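Local coordinates for aminoacyl-tRNA synthetase-interacting multifunctional protein p43 (Plasmodium vivax, PDB 6IPA) that probably binds tRNA through its C-terminal EMAP II-like domain and associates with aminoacyl-tRNA synthetases, at residues Thr44-Val50 with Asn137-Ile142; Val98-Leu104 with His115-Leu119; Gln126-Leu130 with Thr195-Glu199. One frame throughout, in Å; residues are numbered along the deposited sequence.

Contact 1: residues Thr44-Val50 with Asn137-Ile142; sequences TRLNIIV and NVGERI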
ATOM      1  N   THR A  44      13.950   1.291   4.643  1.00 45.16           N
ATOM      2  CA  THR A  44      13.835   2.686   5.085  1.00 43.65           C
ATOM      3  C   THR A  44      13.514   3.594   3.892  1.00 41.78           C
ATOM      4  O   THR A  44      13.043   4.714   4.050  1.00 41.93           O
ATOM      5  CB  THR A  44      15.126   3.129   5.788  1.00 44.16           C
ATOM      6  OG1 THR A  44      16.212   3.081   4.862  1.00 46.58           O
ATOM      7  CG2 THR A  44      15.432   2.209   6.979  1.00 43.49           C
ATOM      8  N   ARG A  45      13.742   3.068   2.691  1.00 40.54           N
ATOM      9  CA  ARG A  45      13.642   3.846   1.467  1.00 40.04           C
ATOM     10  C   ARG A  45      12.230   3.944   0.930  1.00 39.74           C
ATOM     11  O   ARG A  45      11.942   4.832   0.145  1.00 39.13           O
ATOM     12  CB  ARG A  45      14.557   3.269   0.390  1.00 39.34           C
ATOM     13  CG  ARG A  45      16.016   3.559   0.651  1.00 39.37           C
ATOM     14  CD  ARG A  45      16.966   2.983  -0.391  1.00 38.27           C
ATOM     15  NE  ARG A  45      16.898   3.784  -1.583  1.00 38.80           N
ATOM     16  CZ  ARG A  45      17.540   3.517  -2.714  1.00 39.82           C
ATOM     17  NH1 ARG A  45      18.364   2.447  -2.828  1.00 40.16           N
ATOM     18  NH2 ARG A  45      17.354   4.330  -3.743  1.00 39.35           N
ATOM     19  N   LEU A  46      11.365   3.028   1.368  1.00 39.25           N
ATOM     20  CA  LEU A  46       9.943   3.094   1.108  1.00 37.03           C
ATOM     21  C   LEU A  46       9.262   4.001   2.094  1.00 34.83           C
ATOM     22  O   LEU A  46       9.451   3.868   3.276  1.00 32.06           O
ATOM     23  CB  LEU A  46       9.277   1.693   1.218  1.00 36.87           C
ATOM     24  CG  LEU A  46       9.905   0.569   0.415  1.00 36.55           C
ATOM     25  CD1 LEU A  46       9.058  -0.673   0.510  1.00 36.40           C
ATOM     26  CD2 LEU A  46      10.103   0.989  -1.019  1.00 36.55           C
ATOM     27  N   ASN A  47       8.378   4.850   1.568  1.00 35.53           N
ATOM     28  CA  ASN A  47       7.413   5.654   2.382  1.00 34.28           C
ATOM     29  C   ASN A  47       6.066   5.086   2.310  1.00 35.18           C
ATOM     30  O   ASN A  47       5.343   5.463   1.432  1.00 37.31           O
ATOM     31  CB  ASN A  47       7.271   7.045   1.803  1.00 33.49           C
ATOM     32  CG  ASN A  47       6.538   7.962   2.698  1.00 33.03           C
ATOM     33  OD1 ASN A  47       6.528   7.802   3.917  1.00 33.25           O
ATOM     34  ND2 ASN A  47       5.953   8.978   2.112  1.00 33.16           N
ATOM     35  N   ILE A  48       5.728   4.179   3.225  1.00 37.09           N
ATOM     36  CA  ILE A  48       4.441   3.515   3.307  1.00 36.16           C
ATOM     37  C   ILE A  48       3.543   4.222   4.326  1.00 36.37           C
ATOM     38  O   ILE A  48       3.848   4.260   5.509  1.00 38.88           O
ATOM     39  CB  ILE A  48       4.638   2.044   3.733  1.00 37.52           C
ATOM     40  CG1 ILE A  48       5.299   1.246   2.599  1.00 37.65           C
ATOM     41  CG2 ILE A  48       3.297   1.397   4.056  1.00 38.28           C
ATOM     42  CD1 ILE A  48       5.871  -0.091   3.034  1.00 37.91           C
ATOM     43  N   ILE A  49       2.425   4.769   3.889  1.00 35.81           N
ATOM     44  CA  ILE A  49       1.601   5.593   4.768  1.00 35.12           C
ATOM     45  C   ILE A  49       0.117   5.180   4.728  1.00 36.13           C
ATOM     46  O   ILE A  49      -0.351   4.618   3.745  1.00 36.91           O
ATOM     47  CB  ILE A  49       1.769   7.062   4.412  1.00 34.20           C
ATOM     48  CG1 ILE A  49       1.410   7.293   2.975  1.00 33.81           C
ATOM     49  CG2 ILE A  49       3.226   7.507   4.619  1.00 34.49           C
ATOM     50  CD1 ILE A  49       1.443   8.753   2.588  1.00 34.62           C
ATOM     51  N   VAL A  50      -0.605   5.469   5.804  1.00 37.56           N
ATOM     52  CA  VAL A  50      -1.995   5.136   5.900  1.00 39.22           C
ATOM     53  C   VAL A  50      -2.825   6.208   5.242  1.00 39.14           C
ATOM     54  O   VAL A  50      -2.620   7.403   5.478  1.00 37.29           O
ATOM     55  CB  VAL A  50      -2.480   4.966   7.326  1.00 41.00           C
ATOM     56  CG1 VAL A  50      -1.521   4.092   8.115  1.00 41.93           C
ATOM     57  CG2 VAL A  50      -2.588   6.290   8.005  1.00 43.58           C
ATOM     58  N   ASN A 137      -3.951   7.639  11.893  1.00 43.34           N
ATOM     59  CA  ASN A 137      -4.192   8.912  11.260  1.00 43.94           C
ATOM     60  C   ASN A 137      -3.734   8.826   9.842  1.00 42.59           C
ATOM     61  O   ASN A 137      -2.777   8.154   9.552  1.00 40.31           O
ATOM     62  CB  ASN A 137      -3.378  10.013  11.923  1.00 46.27           C
ATOM     63  CG  ASN A 137      -3.787  10.244  13.343  1.00 49.70           C
ATOM     64  OD1 ASN A 137      -2.943  10.330  14.254  1.00 54.69           O
ATOM     65  ND2 ASN A 137      -5.088  10.374  13.550  1.00 49.59           N
ATOM     66  N   VAL A 138      -4.425   9.534   8.971  1.00 42.36           N
ATOM     67  CA  VAL A 138      -4.042   9.646   7.608  1.00 42.77           C
ATOM     68  C   VAL A 138      -2.693  10.287   7.679  1.00 44.15           C
ATOM     69  O   VAL A 138      -2.514  11.251   8.412  1.00 47.50           O
ATOM     70  CB  VAL A 138      -5.014  10.562   6.768  1.00 43.52           C
ATOM     71  CG1 VAL A 138      -6.318   9.823   6.451  1.00 45.26           C
ATOM     72  CG2 VAL A 138      -5.317  11.905   7.440  1.00 42.76           C
ATOM     73  N   GLY A 139      -1.742   9.756   6.939  1.00 43.83           N
ATOM     74  CA  GLY A 139      -0.456  10.391   6.841  1.00 42.67           C
ATOM     75  C   GLY A 139       0.588   9.716   7.709  1.00 42.29           C
ATOM     76  O   GLY A 139       1.717   9.915   7.456  1.00 41.84           O
ATOM     77  N   GLU A 140       0.258   8.913   8.722  1.00 40.18           N
ATOM     78  CA  GLU A 140       1.360   8.327   9.498  1.00 38.18           C
ATOM     79  C   GLU A 140       2.180   7.239   8.784  1.00 38.00           C
ATOM     80  O   GLU A 140       1.663   6.310   8.114  1.00 38.77           O
ATOM     81  CB  GLU A 140       0.886   7.815  10.832  1.00 39.67           C
ATOM     82  CG  GLU A 140       0.227   6.468  10.758  1.00 42.50           C
ATOM     83  CD  GLU A 140      -0.184   5.955  12.096  1.00 44.72           C
ATOM     84  OE1 GLU A 140      -1.187   6.467  12.646  1.00 44.49           O
ATOM     85  OE2 GLU A 140       0.537   5.044  12.582  1.00 49.70           O
ATOM     86  N   ARG A 141       3.491   7.337   8.957  1.00 38.25           N
ATOM     87  CA  ARG A 141       4.453   6.461   8.270  1.00 36.60           C
ATOM     88  C   ARG A 141       4.448   5.138   9.031  1.00 36.23           C
ATOM     89  O   ARG A 141       4.518   5.142  10.258  1.00 33.77           O
ATOM     90  CB  ARG A 141       5.846   7.146   8.231  1.00 36.90           C
ATOM     91  CG  ARG A 141       6.742   6.690   7.090  1.00 36.94           C
ATOM     92  CD  ARG A 141       8.213   6.818   7.389  1.00 37.53           C
ATOM     93  NE  ARG A 141       8.991   5.844   6.622  1.00 37.77           N
ATOM     94  CZ  ARG A 141      10.323   5.834   6.527  1.00 36.77           C
ATOM     95  NH1 ARG A 141      11.046   6.761   7.176  1.00 36.43           N
ATOM     96  NH2 ARG A 141      10.927   4.902   5.773  1.00 35.34           N
ATOM     97  N   ILE A 142       4.271   4.030   8.300  1.00 36.98           N
ATOM     98  CA  ILE A 142       4.274   2.688   8.868  1.00 38.72           C
ATOM     99  C   ILE A 142       5.701   2.147   8.759  1.00 42.22           C
ATOM    100  O   ILE A 142       6.311   2.152   7.662  1.00 40.71           O
ATOM    101  CB  ILE A 142       3.347   1.769   8.059  1.00 40.75           C
ATOM    102  CG1 ILE A 142       1.880   2.311   8.011  1.00 40.63           C
ATOM    103  CG2 ILE A 142       3.439   0.330   8.538  1.00 40.06           C
ATOM    104  CD1 ILE A 142       1.256   2.615   9.364  1.00 41.49           C
TER
HETATM  105  O   HOH W   1       7.549   3.454   5.960  1.00 38.78           O
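Arg141 NH2 is shared by two backbone carbonyls of Thr44-Val50. It reaches Thr44 O at 2.7 Å, a short but bent and therefore weak bond made at the edge of the guanidinium, and Leu46 O at 3.1 Å, which is tilted out of the guanidinium plane. The side chain gets there because CG stands anti to the backbone N (chi1 -155°) and the chain stays extended as far as NE, running back along the other segment. On its way CG brushes Asn47 OD1 at 3.4 Å, the amide and guanidinium planes standing steeply to one another at 78°. The rest of the head is occupied too: NE donates to a water at 2.9 Å that also lies close to Ile142 O, and NH1 bonds Lys151 O.

Beyond the arginine the two backbones run antiparallel, with Ile49 and Arg141 as a non-hydrogen-bonded pair. Ile142 N gives Ile48 O a nearly straight bond of 2.8 Å on one side of this pair, whereas Val50 N makes only a weak one to Glu140 O on the other. Val50 O then receives Gly139 N at 2.9 Å, Gly139 belonging to the type II turn from Asn137 to Glu140. Glu140 OE1 braces this turn by accepting Asn137 N, and it also meets Ser190 OG. Beside the backbone bonds, Val50 CG1 packs on Ile142 CD1 at 3.4 Å, the two side chains crossing at about a right angle next to Leu99.

A charged head held by carbonyls and water thus extends a very short ladder, pinning the loop ahead of strand 143-144 to the start of the first strand of the OB-type domain. The gathered carbonyl dipoles would be expected to stabilise the positive charge of Arg141.

Contact 2: residues Val98-Leu104 with His115-Leu119; sequences VLVLANL and HGMVL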
ATOM      1  N   VAL A  98      -6.171   2.317   4.438  1.00 40.85           N
ATOM      2  CA  VAL A  98      -5.306   1.402   3.692  1.00 40.41           C
ATOM      3  C   VAL A  98      -3.877   1.859   3.856  1.00 41.26           C
ATOM      4  O   VAL A  98      -3.636   2.939   4.443  1.00 39.30           O
ATOM      5  CB  VAL A  98      -5.710   1.307   2.222  1.00 40.50           C
ATOM      6  CG1 VAL A  98      -7.085   0.697   2.125  1.00 41.65           C
ATOM      7  CG2 VAL A  98      -5.707   2.674   1.562  1.00 40.63           C
ATOM      8  N   LEU A  99      -2.950   1.005   3.390  1.00 41.45           N
ATOM      9  CA  LEU A  99      -1.513   1.310   3.381  1.00 41.23           C
ATOM     10  C   LEU A  99      -1.048   1.677   2.006  1.00 39.71           C
ATOM     11  O   LEU A  99      -1.019   0.844   1.113  1.00 42.07           O
ATOM     12  CB  LEU A  99      -0.711   0.121   3.866  1.00 40.96           C
ATOM     13  CG  LEU A  99      -1.001  -0.251   5.340  1.00 42.23           C
ATOM     14  CD1 LEU A  99       0.226  -0.954   5.938  1.00 42.79           C
ATOM     15  CD2 LEU A  99      -1.400   0.924   6.233  1.00 40.26           C
ATOM     16  N   VAL A 100      -0.686   2.939   1.835  1.00 37.68           N
ATOM     17  CA  VAL A 100      -0.229   3.425   0.530  1.00 36.05           C
ATOM     18  C   VAL A 100       1.276   3.568   0.486  1.00 35.08           C
ATOM     19  O   VAL A 100       1.833   4.276   1.327  1.00 33.93           O
ATOM     20  CB  VAL A 100      -0.859   4.814   0.215  1.00 35.63           C
ATOM     21  CG1 VAL A 100      -0.383   5.326  -1.132  1.00 35.69           C
ATOM     22  CG2 VAL A 100      -2.378   4.706   0.230  1.00 35.67           C
ATOM     23  N   LEU A 101       1.917   2.926  -0.495  1.00 35.17           N
ATOM     24  CA  LEU A 101       3.300   3.244  -0.915  1.00 34.49           C
ATOM     25  C   LEU A 101       3.297   4.592  -1.638  1.00 34.42           C
ATOM     26  O   LEU A 101       3.147   4.679  -2.861  1.00 34.13           O
ATOM     27  CB  LEU A 101       3.909   2.145  -1.816  1.00 34.33           C
ATOM     28  CG  LEU A 101       5.323   2.415  -2.350  1.00 34.42           C
ATOM     29  CD1 LEU A 101       6.285   2.651  -1.210  1.00 34.26           C
ATOM     30  CD2 LEU A 101       5.894   1.273  -3.202  1.00 34.81           C
ATOM     31  N   ALA A 102       3.512   5.653  -0.869  1.00 34.05           N
ATOM     32  CA  ALA A 102       3.371   7.035  -1.355  1.00 33.54           C
ATOM     33  C   ALA A 102       4.411   7.582  -2.314  1.00 33.74           C
ATOM     34  O   ALA A 102       4.134   8.516  -3.059  1.00 32.26           O
ATOM     35  CB  ALA A 102       3.279   7.951  -0.148  1.00 33.97           C
ATOM     36  N   ASN A 103       5.615   7.014  -2.330  1.00 36.42           N
ATOM     37  CA  ASN A 103       6.742   7.649  -3.036  1.00 37.26           C
ATOM     38  C   ASN A 103       7.111   7.115  -4.394  1.00 40.15           C
ATOM     39  O   ASN A 103       8.141   7.512  -4.979  1.00 40.49           O
ATOM     40  CB  ASN A 103       7.974   7.747  -2.149  1.00 38.28           C
ATOM     41  CG  ASN A 103       8.592   6.401  -1.775  1.00 37.37           C
ATOM     42  OD1 ASN A 103       7.927   5.358  -1.704  1.00 39.57           O
ATOM     43  ND2 ASN A 103       9.883   6.431  -1.513  1.00 36.22           N
ATOM     44  N   LEU A 104       6.264   6.244  -4.926  1.00 41.59           N
ATOM     45  CA  LEU A 104       6.278   5.963  -6.334  1.00 41.77           C
ATOM     46  C   LEU A 104       5.914   7.271  -7.003  1.00 44.11           C
ATOM     47  O   LEU A 104       5.222   8.090  -6.384  1.00 46.17           O
ATOM     48  CB  LEU A 104       5.211   4.953  -6.638  1.00 41.85           C
ATOM     49  CG  LEU A 104       5.380   3.574  -6.024  1.00 43.10           C
ATOM     50  CD1 LEU A 104       4.069   2.804  -6.131  1.00 45.70           C
ATOM     51  CD2 LEU A 104       6.446   2.809  -6.784  1.00 44.40           C
ATOM     52  N   HIS A 115      -1.115   7.947  -8.441  1.00 41.87           N
ATOM     53  CA  HIS A 115       0.044   8.403  -7.679  1.00 42.15           C
ATOM     54  C   HIS A 115       0.176   7.658  -6.360  1.00 41.11           C
ATOM     55  O   HIS A 115      -0.383   8.079  -5.367  1.00 40.11           O
ATOM     56  CB  HIS A 115      -0.093   9.903  -7.409  1.00 43.71           C
ATOM     57  CG  HIS A 115       1.085  10.495  -6.718  1.00 48.62           C
ATOM     58  ND1 HIS A 115       1.023  11.692  -6.027  1.00 52.17           N
ATOM     59  CD2 HIS A 115       2.358  10.049  -6.590  1.00 47.04           C
ATOM     60  CE1 HIS A 115       2.210  11.962  -5.523  1.00 48.26           C
ATOM     61  NE2 HIS A 115       3.028  10.975  -5.836  1.00 47.69           N
ATOM     62  N   GLY A 116       0.927   6.561  -6.370  1.00 42.02           N
ATOM     63  CA  GLY A 116       1.073   5.658  -5.221  1.00 44.20           C
ATOM     64  C   GLY A 116       0.426   4.301  -5.535  1.00 45.05           C
ATOM     65  O   GLY A 116       0.048   4.052  -6.667  1.00 45.24           O
ATOM     66  N   MET A 117       0.316   3.407  -4.556  1.00 45.28           N
ATOM     67  CA  MET A 117      -0.416   2.139  -4.759  1.00 43.44           C
ATOM     68  C   MET A 117      -0.818   1.542  -3.402  1.00 40.22           C
ATOM     69  O   MET A 117      -0.186   1.781  -2.397  1.00 38.44           O
ATOM     70  CB  MET A 117       0.381   1.131  -5.615  1.00 45.06           C
ATOM     71  CG  MET A 117       1.225   0.138  -4.824  1.00 49.60           C
ATOM     72  SD  MET A 117       2.494  -0.819  -5.710  1.00 55.51           S
ATOM     73  CE  MET A 117       1.455  -1.918  -6.684  1.00 56.64           C
ATOM     74  N   VAL A 118      -1.869   0.731  -3.401  1.00 38.54           N
ATOM     75  CA  VAL A 118      -2.456   0.220  -2.180  1.00 37.56           C
ATOM     76  C   VAL A 118      -1.930  -1.176  -1.984  1.00 38.18           C
ATOM     77  O   VAL A 118      -1.812  -1.925  -2.958  1.00 37.04           O
ATOM     78  CB  VAL A 118      -4.000   0.242  -2.219  1.00 36.27           C
ATOM     79  CG1 VAL A 118      -4.557  -0.433  -0.986  1.00 36.10           C
ATOM     80  CG2 VAL A 118      -4.502   1.670  -2.340  1.00 35.45           C
ATOM     81  N   LEU A 119      -1.584  -1.502  -0.730  1.00 39.24           N
ATOM     82  CA  LEU A 119      -0.782  -2.693  -0.475  1.00 41.80           C
ATOM     83  C   LEU A 119      -1.711  -3.822  -0.049  1.00 41.74           C
ATOM     84  O   LEU A 119      -2.665  -3.554   0.679  1.00 43.52           O
ATOM     85  CB  LEU A 119       0.293  -2.447   0.597  1.00 41.26           C
ATOM     86  CG  LEU A 119       1.505  -1.488   0.497  1.00 42.07           C
ATOM     87  CD1 LEU A 119       2.355  -1.312   1.744  1.00 42.72           C
ATOM     88  CD2 LEU A 119       2.401  -1.890  -0.627  1.00 42.60           C
TER
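Leu119 lies over the Leu99 carbonyl from its first carbon onward. CB sits against Leu99 O, and CG comes nearer still, 3.5 Å from the same Leu99 O, because a chi1 of -65° sets it beside the backbone N that bonds this carbonyl. CD1 passes the oxygen to rest on Leu99 CB at 4.0 Å, while CD2 leans loosely toward Leu101 CB. Leu119 also touches Ile48 and Trp187, and Leu99 reaches the same Trp187.

As a backbone acceptor, Leu99 O takes Leu119 N at 3.0 Å. Two residues on, Leu101 N donates to Met117 O at 3.1 Å. These bonds flank Val100 and Val118, a non-hydrogen-bonded antiparallel pair and the single bridge between the segments. On the face away from Leu119, Val118 CG1 presses on Val98 CB at 3.8 Å, the two valines crossing at about a right angle, and both touch Ile70 of strand 66-71.

Further along, the backbones stay close without further conventional bonds. Gly116 has no side chain, and its CA comes within 3.3 Å of Leu101 O in a CA-H...O contact. Leu104 CD1 covers the neighbouring Met117 obliquely, meeting SD at 4.0 Å. At the far end the His115 ring turns its edge to Leu104 O, the CD2 carbon being nearest at 3.5 Å. Arg78 NH1 ties this end together by bonding both Ala102 O and His115 O.

With only two backbone bonds, neither of them straight, the junction probably owes much to branched aliphatic side chains on both faces, joined at the Leu104 end by Met117 and His115. This is consistent with the closing of an OB barrel, in which the strand 97-101, already paired with 48-58, takes the incoming chain along its other edge.

Contact 3: residues Gln126-Leu130 with Thr195-Glu199; sequences QIELL and TCPLE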
ATOM      1  N   GLN A 126      -6.860 -15.809  -3.482  1.00 61.08           N
ATOM      2  CA  GLN A 126      -7.361 -14.707  -2.627  1.00 59.20           C
ATOM      3  C   GLN A 126      -6.410 -13.513  -2.616  1.00 58.87           C
ATOM      4  O   GLN A 126      -5.165 -13.687  -2.599  1.00 57.48           O
ATOM      5  CB  GLN A 126      -7.516 -15.160  -1.174  1.00 59.48           C
ATOM      6  CG  GLN A 126      -8.519 -16.280  -0.915  1.00 61.61           C
ATOM      7  CD  GLN A 126      -8.411 -16.837   0.500  1.00 60.70           C
ATOM      8  OE1 GLN A 126      -9.030 -16.332   1.429  1.00 57.35           O
ATOM      9  NE2 GLN A 126      -7.611 -17.890   0.663  1.00 62.48           N
ATOM     10  N   ILE A 127      -6.975 -12.304  -2.598  1.00 55.09           N
ATOM     11  CA  ILE A 127      -6.163 -11.118  -2.300  1.00 55.03           C
ATOM     12  C   ILE A 127      -6.926 -10.255  -1.305  1.00 53.78           C
ATOM     13  O   ILE A 127      -8.099 -10.005  -1.512  1.00 62.92           O
ATOM     14  CB  ILE A 127      -5.761 -10.349  -3.587  1.00 56.37           C
ATOM     15  CG1 ILE A 127      -4.796  -9.175  -3.289  1.00 55.91           C
ATOM     16  CG2 ILE A 127      -6.991  -9.869  -4.348  1.00 59.72           C
ATOM     17  CD1 ILE A 127      -4.416  -8.367  -4.519  1.00 55.25           C
ATOM     18  N   GLU A 128      -6.300  -9.849  -0.205  1.00 48.75           N
ATOM     19  CA  GLU A 128      -6.942  -8.960   0.764  1.00 46.34           C
ATOM     20  C   GLU A 128      -6.074  -7.737   1.020  1.00 46.22           C
ATOM     21  O   GLU A 128      -4.856  -7.773   0.810  1.00 49.76           O
ATOM     22  CB  GLU A 128      -7.200  -9.658   2.103  1.00 46.17           C
ATOM     23  CG  GLU A 128      -7.996 -10.958   2.050  1.00 48.02           C
ATOM     24  CD  GLU A 128      -9.471 -10.777   1.613  1.00 49.52           C
ATOM     25  OE1 GLU A 128     -10.091  -9.715   1.903  1.00 48.78           O
ATOM     26  OE2 GLU A 128     -10.011 -11.723   0.987  1.00 49.40           O
ATOM     27  N   LEU A 129      -6.696  -6.652   1.461  1.00 43.10           N
ATOM     28  CA  LEU A 129      -5.963  -5.458   1.813  1.00 42.45           C
ATOM     29  C   LEU A 129      -5.190  -5.679   3.106  1.00 41.32           C
ATOM     30  O   LEU A 129      -5.631  -6.427   3.976  1.00 41.56           O
ATOM     31  CB  LEU A 129      -6.931  -4.317   2.109  1.00 42.33           C
ATOM     32  CG  LEU A 129      -7.842  -3.772   1.075  1.00 40.80           C
ATOM     33  CD1 LEU A 129      -8.739  -2.802   1.796  1.00 42.65           C
ATOM     34  CD2 LEU A 129      -7.074  -3.033   0.042  1.00 40.22           C
ATOM     35  N   LEU A 130      -4.073  -4.975   3.254  1.00 41.49           N
ATOM     36  CA  LEU A 130      -3.372  -4.885   4.570  1.00 40.80           C
ATOM     37  C   LEU A 130      -4.144  -3.851   5.325  1.00 39.01           C
ATOM     38  O   LEU A 130      -4.646  -2.916   4.722  1.00 42.49           O
ATOM     39  CB  LEU A 130      -1.901  -4.478   4.420  1.00 40.22           C
ATOM     40  CG  LEU A 130      -1.060  -5.370   3.495  1.00 40.81           C
ATOM     41  CD1 LEU A 130       0.363  -4.850   3.401  1.00 39.95           C
ATOM     42  CD2 LEU A 130      -1.090  -6.857   3.921  1.00 41.59           C
ATOM     43  N   THR A 195      -2.276  -5.839  10.171  1.00 47.02           N
ATOM     44  CA  THR A 195      -2.929  -7.152  10.017  1.00 47.35           C
ATOM     45  C   THR A 195      -3.418  -7.435   8.573  1.00 46.06           C
ATOM     46  O   THR A 195      -3.610  -6.544   7.742  1.00 43.20           O
ATOM     47  CB  THR A 195      -4.087  -7.327  11.051  1.00 48.14           C
ATOM     48  OG1 THR A 195      -5.115  -6.312  10.860  1.00 48.89           O
ATOM     49  CG2 THR A 195      -3.519  -7.213  12.466  1.00 47.83           C
ATOM     50  N   CYS A 196      -3.579  -8.710   8.283  1.00 46.72           N
ATOM     51  CA  CYS A 196      -4.119  -9.143   7.012  1.00 47.19           C
ATOM     52  C   CYS A 196      -4.996 -10.319   7.305  1.00 50.21           C
ATOM     53  O   CYS A 196      -4.572 -11.194   8.086  1.00 51.60           O
ATOM     54  CB  CYS A 196      -3.018  -9.599   6.093  1.00 46.37           C
ATOM     55  SG  CYS A 196      -3.606  -9.914   4.430  1.00 47.11           S
ATOM     56  N   PRO A 197      -6.214 -10.354   6.706  1.00 53.81           N
ATOM     57  CA  PRO A 197      -7.146 -11.451   7.040  1.00 55.70           C
ATOM     58  C   PRO A 197      -6.664 -12.846   6.610  1.00 55.80           C
ATOM     59  O   PRO A 197      -7.227 -13.848   7.059  1.00 55.06           O
ATOM     60  CB  PRO A 197      -8.455 -11.051   6.332  1.00 54.90           C
ATOM     61  CG  PRO A 197      -8.336  -9.570   6.137  1.00 55.44           C
ATOM     62  CD  PRO A 197      -6.876  -9.294   5.917  1.00 53.60           C
ATOM     63  N   LEU A 198      -5.636 -12.906   5.773  1.00 54.40           N
ATOM     64  CA  LEU A 198      -5.045 -14.175   5.369  1.00 58.61           C
ATOM     65  C   LEU A 198      -4.080 -14.641   6.451  1.00 60.23           C
ATOM     66  O   LEU A 198      -3.559 -13.831   7.196  1.00 62.76           O
ATOM     67  CB  LEU A 198      -4.322 -14.030   4.036  1.00 58.94           C
ATOM     68  CG  LEU A 198      -5.117 -13.259   2.987  1.00 62.78           C
ATOM     69  CD1 LEU A 198      -4.283 -12.999   1.729  1.00 60.49           C
ATOM     70  CD2 LEU A 198      -6.441 -13.987   2.702  1.00 62.16           C
ATOM     71  N   GLU A 199      -3.845 -15.946   6.536  1.00 66.79           N
ATOM     72  CA  GLU A 199      -2.985 -16.501   7.586  1.00 71.15           C
ATOM     73  C   GLU A 199      -1.550 -16.316   7.110  1.00 68.36           C
ATOM     74  O   GLU A 199      -0.775 -15.632   7.756  1.00 63.68           O
ATOM     75  CB  GLU A 199      -3.310 -17.979   7.917  1.00 77.73           C
ATOM     76  CG  GLU A 199      -4.817 -18.368   8.020  1.00 79.26           C
ATOM     77  CD  GLU A 199      -5.561 -17.825   9.255  1.00 82.46           C
ATOM     78  OE1 GLU A 199      -5.009 -16.976  10.002  1.00 83.56           O
ATOM     79  OE2 GLU A 199      -6.723 -18.246   9.475  1.00 79.73           O
TER
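Leu198 and Glu128 make the tight part of this contact. Leu198 CD2 lies 3.5 Å from Glu128 CG, so the methyl rests on the aliphatic stem of the glutamate rather than on its acid. The stem is offered because the glutamate bends at chi2 (-67°), which carries the carboxylate aside to a salt bridge between OE1 and Lys88. The same leucine methyl also meets Gln126 OE1 at 3.7 Å; there the glutamine and leucine slide past each other in opposite directions. One carbon thus touches both residues whose side chains leave this strand on the same face, two positions apart.

Packing is looser toward Pro197, which is exposed. Its CD carbon rests on the strand, 3.8 Å from Glu128 CB and 3.7 Å from Leu129 O. Gln126 is also exposed, so this end of the contact borders solvent. The backbones, still 6.8 Å apart between the CA atoms of Glu128 and Pro197, converge to 5.0 Å between those of Leu130 and Cys196, a buried corner where Leu130 CD2 sits 4.0 Å from Cys196 SG. Beside it Leu130 CA makes a bent CA-H...O contact of 3.6 Å with Thr195 O. Side-chain packing therefore carries the interface, the two segments sharing no conventional hydrogen bond.

The segments run almost exactly antiparallel, but each takes its backbone bonds from other partners. Glu128 pairs with Gly121 of strand 120-123, Leu130 with Leu119, and Cys196 with Gly178 of the turn between strands 173-176 and 179-182. The contact probably joins the end of the OB-type part to the C-terminal region, as in EMAP II-like domains. The loop before strand 201-203 thus packs beside strand 126-129, with Val175 of strand 173-176 touching both Leu130 and Cys196.

Contacts 1 and 2 reach the same sheet through its neighbouring strands 48-58 and 97-101, joined where Ile49 O meets Val100 N and Asn47 O meets Ala102 N, and contact 2 is nested in the loop that contact 1 closes. Contact 2 is the most buried and mostly aliphatic, with a methionine and a histidine at one end; contact 1, only partly buried, adds an arginine and a water to its backbone ladder. Contact 3 lies nearer the surface and relies on packing without backbone pairing between its segments. It still touches contact 2, through Leu129 on Val98 and Val118 and a probable Leu119 O to Leu130 N bond, linking the barrel to the C-terminal sheet.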